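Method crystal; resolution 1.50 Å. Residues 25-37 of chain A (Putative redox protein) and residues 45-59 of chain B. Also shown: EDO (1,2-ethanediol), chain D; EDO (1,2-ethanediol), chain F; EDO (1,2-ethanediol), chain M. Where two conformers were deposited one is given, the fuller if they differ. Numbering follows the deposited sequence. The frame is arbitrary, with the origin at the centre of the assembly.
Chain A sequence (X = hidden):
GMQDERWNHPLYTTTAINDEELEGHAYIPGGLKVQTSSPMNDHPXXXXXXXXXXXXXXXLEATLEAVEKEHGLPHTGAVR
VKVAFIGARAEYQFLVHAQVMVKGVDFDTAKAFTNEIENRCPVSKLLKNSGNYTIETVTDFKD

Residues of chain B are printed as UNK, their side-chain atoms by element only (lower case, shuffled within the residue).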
ATOM      1  N   HIS A  25       2.871 -12.978   9.622  1.00 17.58           N
ATOM      2  CA  HIS A  25       3.600 -11.727   9.742  1.00 17.77           C
ATOM      3  C   HIS A  25       4.066 -11.307   8.370  1.00 16.43           C
ATOM      4  O   HIS A  25       4.165 -12.123   7.456  1.00 17.44           O
ATOM      5  CB  HIS A  25       4.830 -11.849  10.628  1.00 19.08           C
ATOM      6  CG  HIS A  25       4.552 -12.399  11.990  1.00 19.45           C
ATOM      7  ND1 HIS A  25       4.375 -13.754  12.226  1.00 21.02           N
ATOM      8  CD2 HIS A  25       4.446 -11.785  13.194  1.00 21.79           C
ATOM      9  CE1 HIS A  25       4.137 -13.933  13.519  1.00 26.91           C
ATOM     10  NE2 HIS A  25       4.190 -12.759  14.131  1.00 24.79           N
ATOM     11  N   ALA A  26       4.384 -10.025   8.276  1.00 15.69           N
ATOM     12  CA  ALA A  26       5.058  -9.441   7.109  1.00 14.60           C
ATOM     13  C   ALA A  26       6.141  -8.545   7.677  1.00 16.31           C
ATOM     14  O   ALA A  26       5.986  -8.004   8.782  1.00 16.21           O
ATOM     15  CB  ALA A  26       4.073  -8.627   6.251  1.00 15.85           C
ATOM     16  N   TYR A  27       7.254  -8.423   6.962  1.00 14.60           N
ATOM     17  CA  TYR A  27       8.346  -7.613   7.462  1.00 14.10           C
ATOM     18  C   TYR A  27       9.201  -6.984   6.397  1.00 14.40           C
ATOM     19  O   TYR A  27       9.294  -7.433   5.291  1.00 14.76           O
ATOM     20  CB  TYR A  27       9.244  -8.440   8.397  1.00 14.75           C
ATOM     21  CG  TYR A  27       9.942  -9.611   7.720  1.00 15.27           C
ATOM     22  CD1 TYR A  27       9.297 -10.810   7.550  1.00 15.49           C
ATOM     23  CD2 TYR A  27      11.241  -9.492   7.242  1.00 18.61           C
ATOM     24  CE1 TYR A  27       9.950 -11.889   6.938  1.00 16.65           C
ATOM     25  CE2 TYR A  27      11.876 -10.531   6.627  1.00 17.70           C
ATOM     26  CZ  TYR A  27      11.225 -11.746   6.486  1.00 16.96           C
ATOM     27  OH  TYR A  27      11.912 -12.811   5.891  1.00 19.86           O
ATOM     28  N   ILE A  28       9.808  -5.890   6.813  1.00 13.78           N
ATOM     29  CA  ILE A  28      10.870  -5.222   6.071  1.00 13.81           C
ATOM     30  C   ILE A  28      12.180  -5.819   6.590  1.00 13.76           C
ATOM     31  O   ILE A  28      12.475  -5.711   7.777  1.00 16.14           O
ATOM     32  CB  ILE A  28      10.878  -3.693   6.363  1.00 13.50           C
ATOM     33  CG1 ILE A  28       9.506  -3.043   6.093  1.00 14.00           C
ATOM     34  CG2 ILE A  28      11.999  -2.977   5.600  1.00 14.82           C
ATOM     35  CD1 ILE A  28       8.966  -3.272   4.679  1.00 13.38           C
ATOM     36  N   PRO A  29      12.952  -6.464   5.714  1.00 15.87           N
ATOM     37  CA  PRO A  29      14.257  -6.986   6.170  1.00 17.60           C
ATOM     38  C   PRO A  29      15.074  -5.842   6.763  1.00 18.62           C
ATOM     39  O   PRO A  29      15.204  -4.785   6.126  1.00 21.18           O
ATOM     40  CB  PRO A  29      14.878  -7.518   4.881  1.00 18.42           C
ATOM     41  CG  PRO A  29      13.710  -7.942   4.061  1.00 17.83           C
ATOM     42  CD  PRO A  29      12.662  -6.869   4.328  1.00 15.93           C
ATOM     43  N   GLY A  30      15.589  -6.055   7.976  1.00 19.54           N
ATOM     44  CA  GLY A  30      16.331  -5.004   8.670  1.00 21.48           C
ATOM     45  C   GLY A  30      15.455  -3.986   9.380  1.00 20.61           C
ATOM     46  O   GLY A  30      15.977  -3.060  10.012  1.00 25.17           O
ATOM     47  N   GLY A  31      14.132  -4.119   9.263  1.00 19.04           N
ATOM     48  CA  GLY A  31      13.202  -3.112   9.755  1.00 18.04           C
ATOM     49  C   GLY A  31      11.946  -3.678  10.401  1.00 19.64           C
ATOM     50  O   GLY A  31      11.977  -4.739  11.052  1.00 20.73           O
ATOM     51  N   LEU A  32      10.838  -2.965  10.206  1.00 17.65           N
ATOM     52  CA  LEU A  32       9.550  -3.224  10.870  1.00 18.27           C
ATOM     53  C   LEU A  32       8.995  -4.598  10.513  1.00 16.91           C
ATOM     54  O   LEU A  32       8.941  -4.964   9.346  1.00 18.14           O
ATOM     55  CB  LEU A  32       8.531  -2.157  10.439  1.00 18.26           C
ATOM     56  CG  LEU A  32       7.072  -2.254  10.909  1.00 19.06           C
ATOM     57  CD1 LEU A  32       7.011  -2.145  12.466  1.00 20.08           C
ATOM     58  CD2 LEU A  32       6.154  -1.253  10.176  1.00 21.36           C
ATOM     59  N   LYS A  33       8.545  -5.334  11.524  1.00 17.15           N
ATOM     60  CA  LYS A  33       7.794  -6.569  11.358  1.00 17.49           C
ATOM     61  C   LYS A  33       6.432  -6.350  12.013  1.00 18.21           C
ATOM     62  O   LYS A  33       6.343  -5.871  13.160  1.00 20.96           O
ATOM     63  CB  LYS A  33       8.530  -7.751  12.032  1.00 18.49           C
ATOM     64  CG  LYS A  33       7.773  -9.073  11.990  1.00 20.32           C
ATOM     65  CD  LYS A  33       8.634 -10.163  12.580  1.00 25.20           C
ATOM     66  CE  LYS A  33       8.703 -11.403  11.790  1.00 34.49           C
ATOM     67  NZ  LYS A  33       9.419 -12.524  12.508  1.00 29.70           N
ATOM     68  N   VAL A  34       5.385  -6.758  11.311  1.00 17.65           N
ATOM     69  CA  VAL A  34       4.028  -6.651  11.787  1.00 18.34           C
ATOM     70  C   VAL A  34       3.365  -8.050  11.806  1.00 16.98           C
ATOM     71  O   VAL A  34       3.557  -8.849  10.901  1.00 19.05           O
ATOM     72  CB  VAL A  34       3.162  -5.633  10.967  1.00 18.34           C
ATOM     73  CG1 VAL A  34       3.711  -4.197  11.192  1.00 19.69           C
ATOM     74  CG2 VAL A  34       3.118  -6.014   9.475  1.00 17.34           C
ATOM     75  N   GLN A  35       2.566  -8.307  12.848  1.00 18.52           N
ATOM     76  CA  GLN A  35       1.685  -9.452  12.859  1.00 18.16           C
ATOM     77  C   GLN A  35       0.518  -9.204  11.916  1.00 16.76           C
ATOM     78  O   GLN A  35      -0.057  -8.114  11.903  1.00 18.55           O
ATOM     79  CB  GLN A  35       1.165  -9.699  14.281  1.00 19.07           C
ATOM     80  CG  GLN A  35       0.323 -10.923  14.370  1.00 24.23           C
ATOM     81  CD  GLN A  35      -0.124 -11.246  15.762  1.00 31.69           C
ATOM     82  OE1 GLN A  35      -0.337 -10.359  16.605  1.00 31.62           O
ATOM     83  NE2 GLN A  35      -0.313 -12.537  16.008  1.00 37.66           N
ATOM     84  N   THR A  36       0.171 -10.225  11.136  1.00 16.95           N
ATOM     85  CA  THR A  36      -0.920 -10.161  10.206  1.00 16.62           C
ATOM     86  C   THR A  36      -1.962 -11.270  10.502  1.00 17.37           C
ATOM     87  O   THR A  36      -1.641 -12.315  11.069  1.00 20.23           O
ATOM     88  CB  THR A  36      -0.414 -10.276   8.730  1.00 17.06           C
ATOM     89  OG1 THR A  36       0.226 -11.537   8.515  1.00 19.35           O
ATOM     90  CG2 THR A  36       0.525  -9.108   8.375  1.00 17.22           C
ATOM     91  N   SER A  37      -3.188 -11.026  10.058  1.00 18.41           N
ATOM     92  CA  SER A  37      -4.280 -11.983  10.175  0.50 18.15           C
ATOM     93  C   SER A  37      -5.387 -11.623   9.207  1.00 17.95           C
ATOM     94  O   SER A  37      -5.437 -10.522   8.649  1.00 19.07           O
ATOM     95  CB  SER A  37      -4.827 -12.049  11.611  0.50 18.23           C
ATOM     96  OG  SER A  37      -5.384 -10.826  12.048  0.50 17.04           O
TER
ATOM     97  N   UNK B  45      11.680   4.668  11.788  1.00 23.10           N
ATOM     98  CA  UNK B  45      10.308   4.755  11.362  1.00 21.60           C
ATOM     99  C   UNK B  45      10.151   4.207   9.957  1.00 17.69           C
ATOM    100  O   UNK B  45      11.094   4.166   9.163  1.00 17.05           O
ATOM    101  N   UNK B  46       8.925   3.811   9.663  1.00 16.98           N
ATOM    102  CA  UNK B  46       8.572   3.267   8.356  1.00 14.72           C
ATOM    103  C   UNK B  46       8.150   4.416   7.461  1.00 15.31           C
ATOM    104  O   UNK B  46       8.317   5.588   7.806  1.00 16.36           O
ATOM    105  c   UNK B  46       7.477   2.149   8.487  1.00 15.19           C
ATOM    106  o   UNK B  46       7.334   1.448   7.246  1.00 15.42           O
ATOM    107  c   UNK B  46       6.082   2.680   8.920  1.00 16.53           C
ATOM    108  N   UNK B  47       7.630   4.078   6.292  1.00 14.36           N
ATOM    109  CA  UNK B  47       7.315   5.049   5.253  1.00 12.95           C
ATOM    110  C   UNK B  47       6.334   4.436   4.245  1.00 12.36           C
ATOM    111  O   UNK B  47       6.033   3.236   4.324  1.00 13.74           O
ATOM    112  c   UNK B  47       9.481   4.358   4.082  1.00 13.62           C
ATOM    113  c   UNK B  47       8.625   5.512   4.576  1.00 13.66           C
ATOM    114  o   UNK B  47       9.008   3.529   3.290  1.00 13.54           O
ATOM    115  n   UNK B  47      10.753   4.271   4.574  1.00 15.42           N
ATOM    116  N   UNK B  48       5.791   5.262   3.331  1.00 12.24           N
ATOM    117  CA  UNK B  48       4.787   4.720   2.426  1.00 12.44           C
ATOM    118  C   UNK B  48       5.271   3.584   1.563  1.00 10.90           C
ATOM    119  O   UNK B  48       4.485   2.699   1.195  1.00 12.30           O
ATOM    120  c   UNK B  48       5.936   6.727   3.183  1.00 14.40           C
ATOM    121  c   UNK B  48       4.626   7.129   2.545  1.00 14.02           C
ATOM    122  c   UNK B  48       4.344   5.941   1.604  1.00 12.69           C
ATOM    123  N   UNK B  49       6.544   3.637   1.164  1.00 11.99           N
ATOM    124  CA  UNK B  49       7.147   2.623   0.309  1.00 12.97           C
ATOM    125  C   UNK B  49       7.129   1.256   1.034  1.00 10.52           C
ATOM    126  O   UNK B  49       6.665   0.241   0.497  1.00 12.37           O
ATOM    127  o   UNK B  49       9.393   6.550  -0.754  1.00 15.97           O
ATOM    128  c   UNK B  49       8.593   3.001  -0.018  1.00 12.10           C
ATOM    129  c   UNK B  49       8.801   4.255  -0.881  1.00 11.53           C
ATOM    130  o   UNK B  49       8.410   5.686   1.036  1.00 13.24           O
ATOM    131  c   UNK B  49       8.834   5.585  -0.142  1.00 12.19           C
ATOM    132  N   UNK B  50       7.625   1.246   2.258  1.00 12.27           N
ATOM    133  CA  UNK B  50       7.585   0.055   3.100  1.00 12.75           C
ATOM    134  C   UNK B  50       6.169  -0.452   3.338  1.00 11.48           C
ATOM    135  O   UNK B  50       5.879  -1.666   3.234  1.00 12.72           O
ATOM    136  n   UNK B  50      11.850   0.789   5.545  1.00 15.93           N
ATOM    137  c   UNK B  50       8.272   0.303   4.451  1.00 13.25           C
ATOM    138  c   UNK B  50      10.527   0.618   5.612  1.00 14.93           C
ATOM    139  o   UNK B  50       9.893   0.671   6.657  1.00 14.45           O
ATOM    140  c   UNK B  50       9.805   0.415   4.320  1.00 13.19           C
ATOM    141  N   UNK B  51       5.276   0.472   3.701  1.00 12.23           N
ATOM    142  CA  UNK B  51       3.893   0.081   4.027  1.00 13.12           C
ATOM    143  C   UNK B  51       3.181  -0.526   2.797  1.00 11.45           C
ATOM    144  O   UNK B  51       2.440  -1.511   2.929  1.00 13.01           O
ATOM    145  c   UNK B  51       3.605   1.683   6.038  1.00 13.93           C
ATOM    146  c   UNK B  51       3.143   1.258   4.627  1.00 13.14           C
ATOM    147  c   UNK B  51       3.058   0.665   7.079  1.00 15.38           C
ATOM    148  c   UNK B  51       3.147   3.137   6.371  1.00 13.96           C
ATOM    149  N   UNK B  52       3.436   0.028   1.611  1.00 12.13           N
ATOM    150  CA  UNK B  52       2.886  -0.507   0.386  1.00 11.22           C
ATOM    151  C   UNK B  52       3.448  -1.903   0.098  1.00 11.10           C
ATOM    152  O   UNK B  52       2.695  -2.825  -0.254  1.00 11.92           O
ATOM    153  c   UNK B  52       3.092   0.959  -3.312  1.00 14.42           C
ATOM    154  c   UNK B  52       2.630  -0.014  -2.162  1.00 13.48           C
ATOM    155  c   UNK B  52       1.121  -0.284  -2.164  1.00 13.77           C
ATOM    156  c   UNK B  52       3.143   0.436  -0.788  1.00 12.06           C
ATOM    157  N   UNK B  53       4.766  -2.055   0.292  1.00 11.59           N
ATOM    158  CA  UNK B  53       5.352  -3.364   0.150  1.00 11.74           C
ATOM    159  C   UNK B  53       4.761  -4.409   1.093  1.00 11.07           C
ATOM    160  O   UNK B  53       4.558  -5.554   0.709  1.00 12.63           O
ATOM    161  N   UNK B  54       4.588  -4.024   2.363  1.00 11.59           N
ATOM    162  CA  UNK B  54       3.955  -4.902   3.346  1.00 11.66           C
ATOM    163  C   UNK B  54       2.542  -5.295   2.913  1.00 10.96           C
ATOM    164  O   UNK B  54       2.107  -6.459   3.061  1.00 12.51           O
ATOM    165  c   UNK B  54       5.228  -3.139   6.617  1.00 15.32           C
ATOM    166  c   UNK B  54       5.317  -4.094   5.398  1.00 13.73           C
ATOM    167  c   UNK B  54       3.966  -4.261   4.722  1.00 12.80           C
ATOM    168  c   UNK B  54       5.958  -5.447   5.796  1.00 14.63           C
ATOM    169  N   UNK B  55       1.779  -4.320   2.419  1.00 12.22           N
ATOM    170  CA  UNK B  55       0.414  -4.576   1.946  1.00 12.13           C
ATOM    171  C   UNK B  55       0.383  -5.565   0.795  1.00 12.05           C
ATOM    172  O   UNK B  55      -0.359  -6.575   0.840  1.00 12.52           O
ATOM    173  o   UNK B  55      -1.555  -3.484   0.997  1.00 12.75           O
ATOM    174  c   UNK B  55      -0.266  -3.268   1.551  1.00 12.77           C
ATOM    175  N   UNK B  56       1.171  -5.264  -0.237  1.00 12.38           N
ATOM    176  CA  UNK B  56       1.133  -6.099  -1.445  1.00 11.59           C
ATOM    177  C   UNK B  56       1.712  -7.495  -1.203  1.00 11.41           C
ATOM    178  O   UNK B  56       1.165  -8.494  -1.686  1.00 12.20           O
ATOM    179  c   UNK B  56       1.841  -5.409  -2.621  1.00 11.61           C
ATOM    180  c   UNK B  56       1.958  -6.199  -3.920  1.00 12.31           C
ATOM    181  c   UNK B  56       0.552  -6.533  -4.444  1.00 12.47           C
ATOM    182  c   UNK B  56       2.774  -5.395  -4.969  1.00 12.50           C
ATOM    183  N   UNK B  57       2.831  -7.582  -0.485  1.00 11.12           N
ATOM    184  CA  UNK B  57       3.439  -8.900  -0.214  1.00 11.61           C
ATOM    185  C   UNK B  57       2.454  -9.787   0.569  1.00 11.11           C
ATOM    186  O   UNK B  57       2.295 -10.968   0.285  1.00 12.39           O
ATOM    187  o   UNK B  57       4.648  -8.161   1.814  1.00 13.06           O
ATOM    188  c   UNK B  57       4.770  -8.786   0.553  1.00 12.32           C
ATOM    189  N   UNK B  58       1.757  -9.175   1.531  1.00 11.23           N
ATOM    190  CA  UNK B  58       0.779  -9.903   2.355  1.00 12.21           C
ATOM    191  C   UNK B  58      -0.418 -10.354   1.512  1.00 11.54           C
ATOM    192  O   UNK B  58      -0.916 -11.496   1.627  1.00 13.48           O
ATOM    193  c   UNK B  58       0.346  -9.076   3.557  1.00 12.76           C
ATOM    194  o   UNK B  58       1.487  -8.804   4.385  1.00 13.65           O
ATOM    195  c   UNK B  58      -0.755  -9.744   4.385  1.00 13.36           C
ATOM    196  N   UNK B  59      -0.906  -9.465   0.656  1.00 12.64           N
ATOM    197  CA  UNK B  59      -2.052  -9.788  -0.203  1.00 12.77           C
ATOM    198  C   UNK B  59      -1.701 -10.872  -1.219  1.00 11.91           C
ATOM    199  O   UNK B  59      -2.446 -11.832  -1.399  1.00 13.16           O
ATOM    200  s   UNK B  59      -4.236  -8.636  -1.536  1.00 16.51           S
ATOM    201  c   UNK B  59      -2.563  -8.520  -0.873  1.00 15.00           C
TER
HETATM  202  C1  EDO D 144      13.921  -8.835   9.913  1.00 36.86           C
HETATM  203  O1  EDO D 144      14.998  -8.535   9.053  1.00 29.54           O
HETATM  204  C2  EDO D 144      13.460  -7.554  10.604  1.00 38.42           C
HETATM  205  O2  EDO D 144      12.053  -7.406  10.411  1.00 34.73           O
HETATM  206  C1  EDO F 146      12.301 -12.152  10.019  1.00 27.80           C
HETATM  207  O1  EDO F 146      12.166 -12.087  11.455  1.00 29.91           O
HETATM  208  C2  EDO F 146      12.092 -13.606   9.609  1.00 28.15           C
HETATM  209  O2  EDO F 146      10.797 -14.047  10.059  1.00 29.75           O
HETATM  210  C1  EDO M 146       6.513   9.911  -0.558  1.00 38.89           C
HETATM  211  O1  EDO M 146       5.814   9.987   0.698  1.00 39.56           O
HETATM  212  C2  EDO M 146       8.024   9.890  -0.368  1.00 33.23           C
HETATM  213  O2  EDO M 146       8.496   8.814   0.449  1.00 24.88           O
HETATM  214  O   HOH W   1      11.174  -0.327   8.921  1.00 18.64           O

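Position 45 of chain B has no side-chain atoms, and its phi of 131° would jam a CB against the preceding carbonyl: G45(B). At 46 one carbon carries one oxygen and one carbon, and the CB lies 4.0 Å from L32(A) CD2. This is T46(B).

Position 47 has two carbons, the second bearing one oxygen and one nitrogen, and does not reach chain A. It is N47(B), the N-cap, whose short amide can bend back to the open first turn of the helix. At 48 three carbons close a ring onto the backbone N, giving P48(B); a first-turn residue needs no NH for helical bonding. Position 49 has three carbons, the third with two oxygens: E49(B), whose OE2 accepts from a 1,2-ethanediol.

Position 50 has three carbons ending in one oxygen and one nitrogen, and its CB packs 3.6 Å from I28(A) CD1. It is Q50(B). Its backbone N donates to N47(B) OD1 at 2.9 Å, the capping bond, while T46(B) OG1 donates to Q50(B) OE1 at 2.7 Å.

Position 51 has four carbons forked at the second; its CA-to-CB bond points away from chain A, though its end comes nearer. It is L51(B), apolar as suits a buried site. The same fork at 52, buried and out of reach of chain A, gives L52(B). Position 53 has no side-chain atoms and makes no contact with chain A: G53(B), whose carbonyl will receive a later side chain. Position 54 again forks at the second of four carbons, but points toward chain A and meets A26(A), Y27(A), I28(A) and L32(A): L54(B), long enough to span them all.

One carbon and one oxygen at 55, directed away, make S55(B); four carbons forked at the second at 56, buried and out of reach, make the apolar L56(B). Position 57, one carbon then oxygen, points toward chain A, its oxygen 4.5 Å from A26(A) CB: S57(B), its OG bonded to G53(B) O at 2.8 Å. At 58 one carbon carries an oxygen and a carbon, the oxygen 3.2 Å from A26(A) CB: T58(B), whose OG1 donates to L54(B) O at 2.8 Å, keeping a polar group satisfied beside apolar neighbours. Carbon then sulfur at 59 gives C59(B), out of reach.

No direct hydrogen bond joins the stretches. The contact is apolar packing around L54(B): its CD2 lies 3.7 Å from A26(A) CB, its CG 3.8 Å from I28(A) CD1, and its CD1 4.1 Å from L32(A) CD2. The small A26(A) lets the helix come close, and a water bridges the edge, accepting from L32(A) N at 3.0 Å and donating to Q50(B) OE1 at 2.8 Å.

Chain B (45-59) GTNPEQLLGLSLSTC
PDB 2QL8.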